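Local atomic coordinates of galactan 1,3-beta-galactosidase (Phanerochaete chrysosporium, PDB entry 7BYS), a protein that probably releases galactose from the ends of beta-1,3-galactan chains, as a family 43 glycoside hydrolase that also carries a carbohydrate-binding module. Residues N213-A218 with A227-A232; L186-I191 with Y240-F245; S251-M256 with L275-G280; N159-I164 with V180-T185. All coordinates share one frame; numbering follows the deposited sequence. Where two conformers were deposited one is given.

Interaction 1: N213-A218 with A227-A232; sequences NKWFSA and AQQDIA
The tight part of this contact is backbone against backbone at Trp215 and Gln229. Trp215 N donates to Gln229 O over 2.8 Å, nearly along the C=O axis, and Gln229 N returns a bond to Trp215 O in the carbonyl plane, 3.1 Å long. Further along, Ile231 N reaches Asn213 O from above the carbonyl plane. The indole takes the crowded position between backbone N and carbonyl carbon (chi1 72°) and lies alongside Gln229, with Trp215 NE1 3.5 Å from Gln229 CB. Ile231 CG2 closes up to the ring edge, 3.7 Å from Trp215 CD1. Phe216 runs beside Gln228, its CE2 3.5 Å from Gln228 CB, while Gln228 OE1 is hydrogen-bonded to His204. The looser side is polar and hydrated. Lys214, bent at chi2 (-70°), travels alongside Asp230, and its NZ forms a salt bridge to Asp230 OD1 at 2.7 Å, approaching from above the carboxylate plane. Beyond Gln229 a water bridges the strands, donating to both Trp215 O and Ala227 O while sitting over one face of the Trp215 ring, toward its rim. Such a short antiparallel hairpin is the outer part of a blade in the five-bladed beta-propeller of family 43.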
loop_
_atom_site.group_PDB
_atom_site.type_symbol
_atom_site.label_atom_id
_atom_site.label_comp_id
_atom_site.label_asym_id
_atom_site.label_seq_id
_atom_site.Cartn_x
_atom_site.Cartn_y
_atom_site.Cartn_z
ATOM N N ASN A 213 1.714 10.883 -4.108
ATOM C CA ASN A 213 2.967 10.679 -3.398
ATOM C C ASN A 213 4.143 11.113 -4.274
ATOM O O ASN A 213 4.059 11.134 -5.508
ATOM C CB ASN A 213 3.115 9.212 -2.975
ATOM C CG ASN A 213 2.289 8.849 -1.736
ATOM O OD1 ASN A 213 2.634 7.909 -1.020
ATOM N ND2 ASN A 213 1.191 9.555 -1.497
ATOM N N LYS A 214 5.248 11.464 -3.617
ATOM C CA LYS A 214 6.361 12.144 -4.264
ATOM C C LYS A 214 7.676 11.415 -4.004
ATOM O O LYS A 214 7.834 10.710 -3.004
ATOM C CB LYS A 214 6.530 13.586 -3.749
ATOM C CG LYS A 214 5.265 14.419 -3.755
ATOM C CD LYS A 214 4.824 14.773 -5.164
ATOM C CE LYS A 214 3.593 15.667 -5.133
ATOM N NZ LYS A 214 3.114 15.968 -6.515
ATOM N N TRP A 215 8.634 11.631 -4.909
ATOM C CA TRP A 215 10.003 11.160 -4.739
ATOM C C TRP A 215 10.973 12.338 -4.730
ATOM O O TRP A 215 10.720 13.380 -5.352
ATOM C CB TRP A 215 10.401 10.122 -5.814
ATOM C CG TRP A 215 10.616 10.660 -7.191
ATOM C CD1 TRP A 215 9.686 10.776 -8.194
ATOM C CD2 TRP A 215 11.854 11.126 -7.737
ATOM N NE1 TRP A 215 10.277 11.297 -9.323
ATOM C CE2 TRP A 215 11.605 11.525 -9.066
ATOM C CE3 TRP A 215 13.149 11.260 -7.223
ATOM C CZ2 TRP A 215 12.604 12.041 -9.892
ATOM C CZ3 TRP A 215 14.139 11.769 -8.043
ATOM C CH2 TRP A 215 13.861 12.153 -9.366
ATOM N N PHE A 216 12.089 12.141 -4.014
ATOM C CA PHE A 216 13.194 13.088 -3.878
ATOM C C PHE A 216 14.468 12.255 -3.891
ATOM O O PHE A 216 14.460 11.115 -3.429
ATOM C CB PHE A 216 13.165 13.804 -2.513
ATOM C CG PHE A 216 11.798 14.286 -2.077
ATOM C CD1 PHE A 216 10.835 13.397 -1.624
ATOM C CD2 PHE A 216 11.506 15.644 -2.056
ATOM C CE1 PHE A 216 9.588 13.854 -1.204
ATOM C CE2 PHE A 216 10.253 16.105 -1.622
ATOM C CZ PHE A 216 9.302 15.207 -1.204
ATOM N N SER A 217 15.567 12.801 -4.404
ATOM C CA SER A 217 16.826 12.064 -4.352
ATOM C C SER A 217 17.948 12.962 -3.852
ATOM O O SER A 217 17.888 14.193 -3.951
ATOM C CB SER A 217 17.245 11.474 -5.703
ATOM O OG SER A 217 17.383 12.488 -6.674
ATOM N N ALA A 218 18.977 12.313 -3.309
ATOM C CA ALA A 218 20.156 13.011 -2.811
ATOM C C ALA A 218 21.330 12.046 -2.843
ATOM O O ALA A 218 21.147 10.828 -2.801
ATOM C CB ALA A 218 19.921 13.504 -1.380
ATOM N N ALA A 227 13.829 18.601 -5.564
ATOM C CA ALA A 227 12.453 19.016 -5.347
ATOM C C ALA A 227 11.495 17.878 -5.681
ATOM O O ALA A 227 11.726 17.085 -6.595
ATOM C CB ALA A 227 12.132 20.219 -6.230
ATOM N N GLN A 228 10.394 17.825 -4.936
ATOM C CA GLN A 228 9.410 16.758 -5.096
ATOM C C GLN A 228 8.982 16.577 -6.550
ATOM O O GLN A 228 8.774 17.544 -7.290
ATOM C CB GLN A 228 8.180 17.049 -4.237
ATOM C CG GLN A 228 7.495 18.374 -4.559
ATOM C CD GLN A 228 6.281 18.642 -3.688
ATOM O OE1 GLN A 228 6.020 17.931 -2.725
ATOM N NE2 GLN A 228 5.541 19.690 -4.018
ATOM N N GLN A 229 8.827 15.316 -6.948
ATOM C CA GLN A 229 8.198 14.958 -8.212
ATOM C C GLN A 229 7.260 13.776 -7.981
ATOM O O GLN A 229 7.433 12.989 -7.049
ATOM C CB GLN A 229 9.245 14.596 -9.278
ATOM C CG GLN A 229 10.269 15.706 -9.601
ATOM C CD GLN A 229 9.673 16.935 -10.305
ATOM O OE1 GLN A 229 8.513 16.955 -10.725
ATOM N NE2 GLN A 229 10.491 17.968 -10.451
ATOM N N ASP A 230 6.263 13.648 -8.848
ATOM C CA ASP A 230 5.266 12.591 -8.713
ATOM C C ASP A 230 5.839 11.220 -9.052
ATOM O O ASP A 230 6.644 11.071 -9.975
ATOM C CB ASP A 230 4.090 12.884 -9.647
ATOM C CG ASP A 230 3.165 13.947 -9.107
ATOM O OD1 ASP A 230 2.603 13.758 -8.005
ATOM O OD2 ASP A 230 3.005 14.988 -9.780
ATOM N N ILE A 231 5.386 10.198 -8.307
ATOM C CA ILE A 231 5.670 8.809 -8.669
ATOM C C ILE A 231 4.558 8.170 -9.496
ATOM O O ILE A 231 4.752 7.060 -10.011
ATOM C CB ILE A 231 5.988 7.915 -7.448
ATOM C CG1 ILE A 231 4.795 7.805 -6.481
ATOM C CG2 ILE A 231 7.251 8.406 -6.737
ATOM C CD1 ILE A 231 5.022 6.774 -5.340
ATOM N N ALA A 232 3.412 8.830 -9.644
ATOM C CA ALA A 232 2.252 8.275 -10.327
ATOM C C ALA A 232 1.445 9.434 -10.892
ATOM O O ALA A 232 1.668 10.591 -10.515
ATOM C CB ALA A 232 1.402 7.432 -9.363
HETATM O O HOH W 1 2.196 10.981 -7.502
HETATM O O HOH W 2 12.679 14.666 -7.125
#

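Interaction 2: L186-I191 with Y240-F245; sequences LEAPGI and YSQNAF
Strands 189-191 and 242-245 cross at 47° with their axes 6.3 Å apart, and a water donating to both Pro189 O and Ala244 O spans their backbones where no direct main-chain bond joins them. The strongest direct link comes from Asn243, whose CG lies anti to its backbone N. Its ND2 donates to Ala188 O over 3.0 Å at an N-H...O angle of 162°; the acceptor is in the Asn243 amide plane, although the donor stands above the carbonyl plane. Asp246 OD2 takes a further bond from ND2, so this amide nitrogen is gripped twice. Two successive blades of the five-bladed propeller meet here beside the galactose site, to which Gln242 belongs. Replacing Asn243 with an alanine would remove both amide bonds and would probably loosen the corner at Ala188 where the chain passes from one strand to the next. Ala188 CB points into the other segment, 3.3 Å from Asn243 O and 3.7 Å from Gln242 CG. The extended Gln242 crosses Glu187 at about a right angle, and its NE2 makes a weak bond of 3.4 Å to Glu187 OE2. Firmer partners fix that amide: Ser203 OG meets NE2, and Trp260 NE1 donates to OE1.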
loop_
_atom_site.group_PDB
_atom_site.type_symbol
_atom_site.label_atom_id
_atom_site.label_comp_id
_atom_site.label_asym_id
_atom_site.label_seq_id
_atom_site.Cartn_x
_atom_site.Cartn_y
_atom_site.Cartn_z
ATOM N N LEU A 186 5.276 16.577 4.834
ATOM C CA LEU A 186 5.470 15.237 4.300
ATOM C C LEU A 186 5.212 14.202 5.378
ATOM O O LEU A 186 5.562 14.398 6.547
ATOM C CB LEU A 186 6.891 15.059 3.756
ATOM C CG LEU A 186 7.272 15.915 2.540
ATOM C CD1 LEU A 186 8.752 15.825 2.268
ATOM C CD2 LEU A 186 6.460 15.523 1.310
ATOM N N GLU A 187 4.626 13.081 4.976
ATOM C CA GLU A 187 4.487 11.956 5.892
ATOM C C GLU A 187 4.663 10.658 5.109
ATOM O O GLU A 187 5.131 10.656 3.964
ATOM C CB GLU A 187 3.214 12.065 6.738
ATOM C CG GLU A 187 1.932 11.961 5.945
ATOM C CD GLU A 187 0.695 12.064 6.836
ATOM O OE1 GLU A 187 0.832 12.344 8.047
ATOM O OE2 GLU A 187 -0.425 11.859 6.327
ATOM N N ALA A 188 4.341 9.535 5.757
ATOM C CA ALA A 188 4.494 8.202 5.176
ATOM C C ALA A 188 5.821 8.014 4.432
ATOM O O ALA A 188 5.838 7.615 3.252
ATOM C CB ALA A 188 3.300 7.904 4.265
ATOM N N PRO A 189 6.957 8.291 5.069
ATOM C CA PRO A 189 8.230 8.248 4.349
ATOM C C PRO A 189 8.783 6.838 4.204
ATOM O O PRO A 189 8.486 5.932 4.983
ATOM C CB PRO A 189 9.164 9.062 5.254
ATOM C CG PRO A 189 8.635 8.794 6.641
ATOM C CD PRO A 189 7.132 8.766 6.458
ATOM N N GLY A 190 9.637 6.689 3.195
ATOM C CA GLY A 190 10.580 5.584 3.138
ATOM C C GLY A 190 11.743 5.975 2.257
ATOM O O GLY A 190 11.601 6.830 1.377
ATOM N N ILE A 191 12.907 5.356 2.490
ATOM C CA ILE A 191 14.078 5.580 1.645
ATOM C C ILE A 191 14.577 4.253 1.098
ATOM O O ILE A 191 14.660 3.253 1.821
ATOM C CB ILE A 191 15.220 6.352 2.344
ATOM C CG1 ILE A 191 14.837 7.833 2.486
ATOM C CG2 ILE A 191 16.566 6.159 1.596
ATOM C CD1 ILE A 191 15.786 8.654 3.373
ATOM N N TYR A 240 -4.780 5.497 -5.676
ATOM C CA TYR A 240 -5.470 5.361 -4.390
ATOM C C TYR A 240 -4.653 4.536 -3.385
ATOM O O TYR A 240 -4.970 3.387 -3.054
ATOM C CB TYR A 240 -6.892 4.820 -4.569
ATOM C CG TYR A 240 -7.830 5.132 -3.424
ATOM C CD1 TYR A 240 -7.394 5.185 -2.098
ATOM C CD2 TYR A 240 -9.172 5.376 -3.676
ATOM C CE1 TYR A 240 -8.289 5.481 -1.053
ATOM C CE2 TYR A 240 -10.044 5.670 -2.673
ATOM C CZ TYR A 240 -9.620 5.716 -1.375
ATOM O OH TYR A 240 -10.538 6.021 -0.413
ATOM N N SER A 241 -3.592 5.167 -2.880
ATOM C CA SER A 241 -2.753 4.514 -1.884
ATOM C C SER A 241 -1.893 5.558 -1.194
ATOM O O SER A 241 -1.876 6.737 -1.567
ATOM C CB SER A 241 -1.909 3.396 -2.511
ATOM O OG SER A 241 -0.811 3.931 -3.231
ATOM N N GLN A 242 -1.177 5.098 -0.172
ATOM C CA GLN A 242 -0.235 5.917 0.579
ATOM C C GLN A 242 0.985 5.064 0.876
ATOM O O GLN A 242 0.848 3.911 1.303
ATOM C CB GLN A 242 -0.843 6.395 1.896
ATOM C CG GLN A 242 0.067 7.358 2.648
ATOM C CD GLN A 242 -0.511 7.808 3.967
ATOM O OE1 GLN A 242 -1.259 7.079 4.613
ATOM N NE2 GLN A 242 -0.175 9.031 4.374
ATOM N N ASN A 243 2.169 5.636 0.656
ATOM C CA ASN A 243 3.420 4.910 0.842
ATOM C C ASN A 243 3.489 4.263 2.220
ATOM O O ASN A 243 3.045 4.835 3.221
ATOM C CB ASN A 243 4.582 5.890 0.699
ATOM C CG ASN A 243 5.909 5.187 0.562
ATOM O OD1 ASN A 243 6.052 4.277 -0.247
ATOM N ND2 ASN A 243 6.893 5.612 1.337
ATOM N N ALA A 244 4.085 3.065 2.258
ATOM C CA ALA A 244 4.347 2.353 3.511
ATOM C C ALA A 244 5.796 1.874 3.573
ATOM O O ALA A 244 6.480 2.072 4.587
ATOM C CB ALA A 244 3.412 1.158 3.695
ATOM N N PHE A 245 6.292 1.267 2.494
ATOM C CA PHE A 245 7.650 0.735 2.491
ATOM C C PHE A 245 8.132 0.643 1.055
ATOM O O PHE A 245 7.356 0.303 0.155
ATOM C CB PHE A 245 7.743 -0.648 3.159
ATOM C CG PHE A 245 9.133 -0.979 3.636
ATOM C CD1 PHE A 245 9.585 -0.542 4.881
ATOM C CD2 PHE A 245 10.008 -1.682 2.816
ATOM C CE1 PHE A 245 10.880 -0.818 5.307
ATOM C CE2 PHE A 245 11.304 -1.958 3.236
ATOM C CZ PHE A 245 11.734 -1.529 4.478
HETATM O O HOH W 3 8.996 3.242 4.931
#

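Interaction 3: S251-M256 with L275-G280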
loop_
_atom_site.group_PDB
_atom_site.type_symbol
_atom_site.label_atom_id
_atom_site.label_comp_id
_atom_site.label_asym_id
_atom_site.label_seq_id
_atom_site.Cartn_x
_atom_site.Cartn_y
_atom_site.Cartn_z
ATOM N N SER A 251 17.818 -3.517 -9.938
ATOM C CA SER A 251 18.048 -2.123 -10.286
ATOM C C SER A 251 16.806 -1.264 -10.112
ATOM O O SER A 251 16.829 -0.082 -10.467
ATOM C CB SER A 251 18.583 -1.997 -11.712
ATOM O OG SER A 251 17.726 -2.641 -12.626
ATOM N N ASN A 252 15.733 -1.827 -9.564
ATOM C CA ASN A 252 14.510 -1.080 -9.304
ATOM C C ASN A 252 14.099 -1.234 -7.841
ATOM O O ASN A 252 14.950 -1.382 -6.961
ATOM C CB ASN A 252 13.416 -1.513 -10.286
ATOM C CG ASN A 252 13.843 -1.341 -11.745
ATOM O OD1 ASN A 252 13.984 -0.223 -12.235
ATOM N ND2 ASN A 252 14.071 -2.459 -12.431
ATOM N N ALA A 253 12.802 -1.182 -7.571
ATOM C CA ALA A 253 12.297 -1.297 -6.214
ATOM C C ALA A 253 10.835 -1.707 -6.304
ATOM O O ALA A 253 10.251 -1.772 -7.390
ATOM C CB ALA A 253 12.445 0.034 -5.466
ATOM N N ILE A 254 10.245 -1.986 -5.143
ATOM C CA ILE A 254 8.814 -2.229 -5.032
ATOM C C ILE A 254 8.223 -1.130 -4.164
ATOM O O ILE A 254 8.665 -0.921 -3.024
ATOM C CB ILE A 254 8.513 -3.595 -4.413
ATOM C CG1 ILE A 254 9.149 -4.700 -5.254
ATOM C CG2 ILE A 254 6.997 -3.780 -4.291
ATOM C CD1 ILE A 254 9.030 -6.058 -4.638
ATOM N N TYR A 255 7.226 -0.435 -4.703
ATOM C CA TYR A 255 6.401 0.464 -3.918
ATOM C C TYR A 255 5.379 -0.367 -3.155
ATOM O O TYR A 255 4.575 -1.086 -3.767
ATOM C CB TYR A 255 5.679 1.428 -4.855
ATOM C CG TYR A 255 4.592 2.207 -4.165
ATOM C CD1 TYR A 255 4.899 3.349 -3.446
ATOM C CD2 TYR A 255 3.256 1.801 -4.223
ATOM C CE1 TYR A 255 3.925 4.082 -2.795
ATOM C CE2 TYR A 255 2.263 2.516 -3.560
ATOM C CZ TYR A 255 2.604 3.658 -2.852
ATOM O OH TYR A 255 1.635 4.382 -2.196
ATOM N N MET A 256 5.412 -0.306 -1.827
ATOM C CA MET A 256 4.419 -0.978 -0.992
ATOM C C MET A 256 3.624 0.101 -0.289
ATOM O O MET A 256 4.172 0.846 0.525
ATOM C CB MET A 256 5.054 -1.915 0.031
ATOM C CG MET A 256 5.886 -2.993 -0.602
ATOM S SD MET A 256 6.787 -3.898 0.675
ATOM C CE MET A 256 7.391 -5.300 -0.275
ATOM N N LEU A 275 8.434 -0.216 -8.835
ATOM C CA LEU A 275 8.892 1.164 -8.893
ATOM C C LEU A 275 10.073 1.124 -9.850
ATOM O O LEU A 275 11.155 0.647 -9.492
ATOM C CB LEU A 275 9.301 1.646 -7.508
ATOM C CG LEU A 275 9.395 3.144 -7.234
ATOM C CD1 LEU A 275 8.083 3.869 -7.550
ATOM C CD2 LEU A 275 9.776 3.370 -5.766
ATOM N N ASP A 276 9.849 1.576 -11.075
ATOM C CA ASP A 276 10.828 1.429 -12.137
ATOM C C ASP A 276 11.711 2.665 -12.224
ATOM O O ASP A 276 11.212 3.793 -12.293
ATOM C CB ASP A 276 10.127 1.172 -13.470
ATOM C CG ASP A 276 11.067 0.617 -14.509
ATOM O OD1 ASP A 276 11.965 1.368 -14.930
ATOM O OD2 ASP A 276 10.931 -0.569 -14.885
ATOM N N PHE A 277 13.024 2.440 -12.211
ATOM C CA PHE A 277 14.021 3.502 -12.239
ATOM C C PHE A 277 14.675 3.671 -13.604
ATOM O O PHE A 277 15.608 4.474 -13.727
ATOM C CB PHE A 277 15.137 3.201 -11.230
ATOM C CG PHE A 277 14.783 3.513 -9.799
ATOM C CD1 PHE A 277 13.934 2.685 -9.081
ATOM C CD2 PHE A 277 15.331 4.623 -9.162
ATOM C CE1 PHE A 277 13.622 2.959 -7.759
ATOM C CE2 PHE A 277 15.020 4.902 -7.840
ATOM C CZ PHE A 277 14.170 4.066 -7.138
ATOM N N SER A 278 14.220 2.934 -14.619
ATOM C CA SER A 278 14.910 2.915 -15.906
ATOM C C SER A 278 15.063 4.294 -16.537
ATOM O O SER A 278 15.951 4.479 -17.376
ATOM C CB SER A 278 14.187 1.986 -16.878
ATOM O OG SER A 278 12.863 2.445 -17.099
ATOM N N SER A 279 14.228 5.263 -16.173
ATOM C CA SER A 279 14.361 6.612 -16.705
ATOM C C SER A 279 15.233 7.507 -15.831
ATOM O O SER A 279 15.356 8.702 -16.117
ATOM C CB SER A 279 12.985 7.249 -16.906
ATOM O OG SER A 279 12.493 7.793 -15.690
ATOM N N GLY A 280 15.852 6.956 -14.788
ATOM C CA GLY A 280 16.535 7.746 -13.785
ATOM C C GLY A 280 15.635 8.330 -12.717
ATOM O O GLY A 280 16.115 8.644 -11.619
#
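Asp276 OD1 is held by two donors from Ser278: the backbone N at 2.8 Å, on the anti lone pair, and the hydroxyl OG at 2.6 Å, from above the carboxylate plane. The first bond makes an Asx turn, and Tyr299 OH is hydrogen-bonded to Asp276 OD2, so both carboxylate oxygens are engaged. This turn follows strand 269-276 at the open end of its hairpin with strand 252-259, the two middle strands of the last propeller blade. Ala253 and Leu275 form an antiparallel hydrogen-bonded pair. Leu275 N donates to Ala253 O at 2.8 Å, from above the carbonyl plane, and Ala253 N returns a more bent bond to Leu275 O. Past Leu275 a side chain takes over the pairing. Asn252, with CG anti to its carbonyl carbon (chi1 -57°), swings OD1 onto Phe277 N; the bond is 2.8 Å long, almost straight at 176°, and lies on a lone pair of OD1. This leaves Phe277 CB directed at the 251-256 segment. The Phe277 ring also stacks on His194 and meets Phe199 edge-to-face, which ties the hairpin to the preceding blade. Ala253 CB lies near the plane of the Phe277 ring, touching its edge at CE1 over 3.9 Å.

Interaction 4: N159-I164 with V180-T185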
loop_
_atom_site.group_PDB
_atom_site.type_symbol
_atom_site.label_atom_id
_atom_site.label_comp_id
_atom_site.label_asym_id
_atom_site.label_seq_id
_atom_site.Cartn_x
_atom_site.Cartn_y
_atom_site.Cartn_z
ATOM N N ASN A 159 3.491 18.019 12.039
ATOM C CA ASN A 159 3.529 17.517 10.666
ATOM C C ASN A 159 4.110 18.507 9.660
ATOM O O ASN A 159 4.202 18.175 8.477
ATOM C CB ASN A 159 2.175 16.982 10.169
ATOM C CG ASN A 159 1.818 15.628 10.774
ATOM O OD1 ASN A 159 2.666 14.927 11.320
ATOM N ND2 ASN A 159 0.557 15.246 10.649
ATOM N N GLN A 160 4.541 19.694 10.087
ATOM C CA GLN A 160 4.944 20.713 9.124
ATOM C C GLN A 160 6.356 20.513 8.584
ATOM O O GLN A 160 6.609 20.841 7.423
ATOM C CB GLN A 160 4.823 22.110 9.734
ATOM C CG GLN A 160 3.422 22.437 10.218
ATOM C CD GLN A 160 2.384 22.168 9.148
ATOM O OE1 GLN A 160 2.326 22.870 8.131
ATOM N NE2 GLN A 160 1.582 21.127 9.349
ATOM N N ASN A 161 7.278 19.986 9.383
ATOM C CA ASN A 161 8.691 19.932 9.030
ATOM C C ASN A 161 9.123 18.477 8.995
ATOM O O ASN A 161 8.979 17.762 9.995
ATOM C CB ASN A 161 9.544 20.698 10.050
ATOM C CG ASN A 161 9.105 22.146 10.210
ATOM O OD1 ASN A 161 8.591 22.761 9.277
ATOM N ND2 ASN A 161 9.300 22.692 11.405
ATOM N N PHE A 162 9.667 18.051 7.864
ATOM C CA PHE A 162 10.091 16.670 7.691
ATOM C C PHE A 162 11.566 16.529 8.037
ATOM O O PHE A 162 12.407 17.275 7.521
ATOM C CB PHE A 162 9.871 16.200 6.252
ATOM C CG PHE A 162 10.194 14.759 6.075
ATOM C CD1 PHE A 162 9.313 13.791 6.531
ATOM C CD2 PHE A 162 11.399 14.363 5.518
ATOM C CE1 PHE A 162 9.625 12.442 6.406
ATOM C CE2 PHE A 162 11.721 13.025 5.401
ATOM C CZ PHE A 162 10.838 12.071 5.846
ATOM N N LYS A 163 11.886 15.549 8.876
ATOM C CA LYS A 163 13.222 15.414 9.425
ATOM C C LYS A 163 13.820 14.044 9.136
ATOM O O LYS A 163 13.116 13.023 9.111
ATOM C CB LYS A 163 13.204 15.641 10.931
ATOM C CG LYS A 163 12.907 17.085 11.289
ATOM C CD LYS A 163 12.764 17.303 12.783
ATOM C CE LYS A 163 12.428 18.769 13.060
ATOM N NZ LYS A 163 11.935 18.947 14.459
ATOM N N ILE A 164 15.136 14.034 8.958
ATOM C CA ILE A 164 15.937 12.820 8.941
ATOM C C ILE A 164 16.992 12.980 10.019
ATOM O O ILE A 164 17.692 13.999 10.050
ATOM C CB ILE A 164 16.606 12.614 7.577
ATOM C CG1 ILE A 164 15.528 12.516 6.488
ATOM C CG2 ILE A 164 17.478 11.373 7.613
ATOM C CD1 ILE A 164 16.087 12.409 5.084
ATOM N N VAL A 180 16.506 18.602 7.448
ATOM C CA VAL A 180 15.152 19.065 7.724
ATOM C C VAL A 180 14.610 19.775 6.491
ATOM O O VAL A 180 15.300 20.600 5.885
ATOM C CB VAL A 180 15.052 19.957 8.980
ATOM C CG1 VAL A 180 15.916 21.208 8.856
ATOM C CG2 VAL A 180 13.604 20.335 9.255
ATOM N N MET A 181 13.384 19.449 6.121
ATOM C CA MET A 181 12.655 20.157 5.069
ATOM C C MET A 181 11.537 20.916 5.767
ATOM O O MET A 181 10.484 20.351 6.074
ATOM C CB MET A 181 12.103 19.188 4.032
ATOM C CG MET A 181 13.156 18.347 3.360
ATOM S SD MET A 181 12.346 17.103 2.354
ATOM C CE MET A 181 12.038 18.049 0.892
ATOM N N ASN A 182 11.773 22.200 6.019
ATOM C CA ASN A 182 10.809 23.007 6.753
ATOM C C ASN A 182 9.603 23.328 5.880
ATOM O O ASN A 182 9.747 23.686 4.707
ATOM C CB ASN A 182 11.473 24.294 7.226
ATOM C CG ASN A 182 12.390 24.060 8.406
ATOM O OD1 ASN A 182 12.042 23.336 9.344
ATOM N ND2 ASN A 182 13.573 24.660 8.362
ATOM N N GLY A 183 8.412 23.176 6.456
ATOM C CA GLY A 183 7.185 23.473 5.746
ATOM C C GLY A 183 6.796 22.470 4.686
ATOM O O GLY A 183 5.867 22.735 3.923
ATOM N N ALA A 184 7.455 21.311 4.632
ATOM C CA ALA A 184 7.250 20.346 3.560
ATOM C C ALA A 184 5.968 19.531 3.697
ATOM O O ALA A 184 5.503 18.980 2.694
ATOM C CB ALA A 184 8.458 19.418 3.472
ATOM N N THR A 185 5.394 19.446 4.898
ATOM C CA THR A 185 4.162 18.689 5.168
ATOM C C THR A 185 4.198 17.292 4.554
ATOM O O THR A 185 3.279 16.865 3.849
ATOM C CB THR A 185 2.880 19.446 4.778
ATOM O OG1 THR A 185 2.806 19.614 3.352
ATOM C CG2 THR A 185 2.805 20.806 5.487
#
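Asn161 and Asn182 cross obliquely with their amide planes 76° apart, at the open end of the hairpin formed by strands 161-167 and 174-181, the outer two strands of a propeller blade. Turned this way, Asn161 OD1 accepts from Gly183 N at 2.9 Å, in its carbonyl plane. Asn182 OD1 stands 3.3 Å from Asn161 CG, yet makes no hydrogen bond to that amide; Asn161 ND2 is bonded to Asp157 OD2 instead. One amide thus joins the chain before strand 161-167 to the type II turn Met181-Ala184, in which Gly183 has positive phi. An alanine at Asn161 would remove both amide bonds and would probably leave this turn less firmly tied to the strand. Phe162 and Met181 share one face of the sheet. Met181 bends at chi3 and brings SD 5.5 Å from the Phe162 ring centroid, 64° off the normal, an oblique Met-aromatic contact. Leu186 touches both side chains, linking this face to the next blade. On the other face Lys163 and Val180 run side by side, with Lys163 CG 3.9 Å from Val180 CG2, while Lys163 NZ continues to Asp157, in a salt bridge, and Ser156. Gln160 and Thr185 also point the same way, Gln160 OE1 lying 3.4 Å from Thr185 CG2; Gln160 NE2 is bonded to Asn158 O. Met181 N donates to Phe162 O in its carbonyl plane at 2.8 Å. Thr185 N meets Gln160 O on a nearly straight 3.1 Å bond, well above the carbonyl plane.

How the interactions relate
Interaction 2 is the buried contact, its centre about 8 Å from the centre of the chain, where amide side chains and a water join two blades without direct main-chain pairing. Interactions 1, 3 and 4 are hairpin contacts within single blades, each built on backbone bonds; 1 and 3 are partly buried, whereas 4 lies at the surface, about 25 Å centre to centre from 3. Salt-bridge and water chemistry marks the polar side of 1, and side-chain oxygens that accept from backbone N-H groups mark the ends of 3 and 4. Interactions 1 and 2 share a sheet, as do 2 and 3. Asn213 OD1 lies 2.9 Å from Asn243 N, and Phe216 CE2 packs 3.6 Å from Met181 CE, joining 1 to 4.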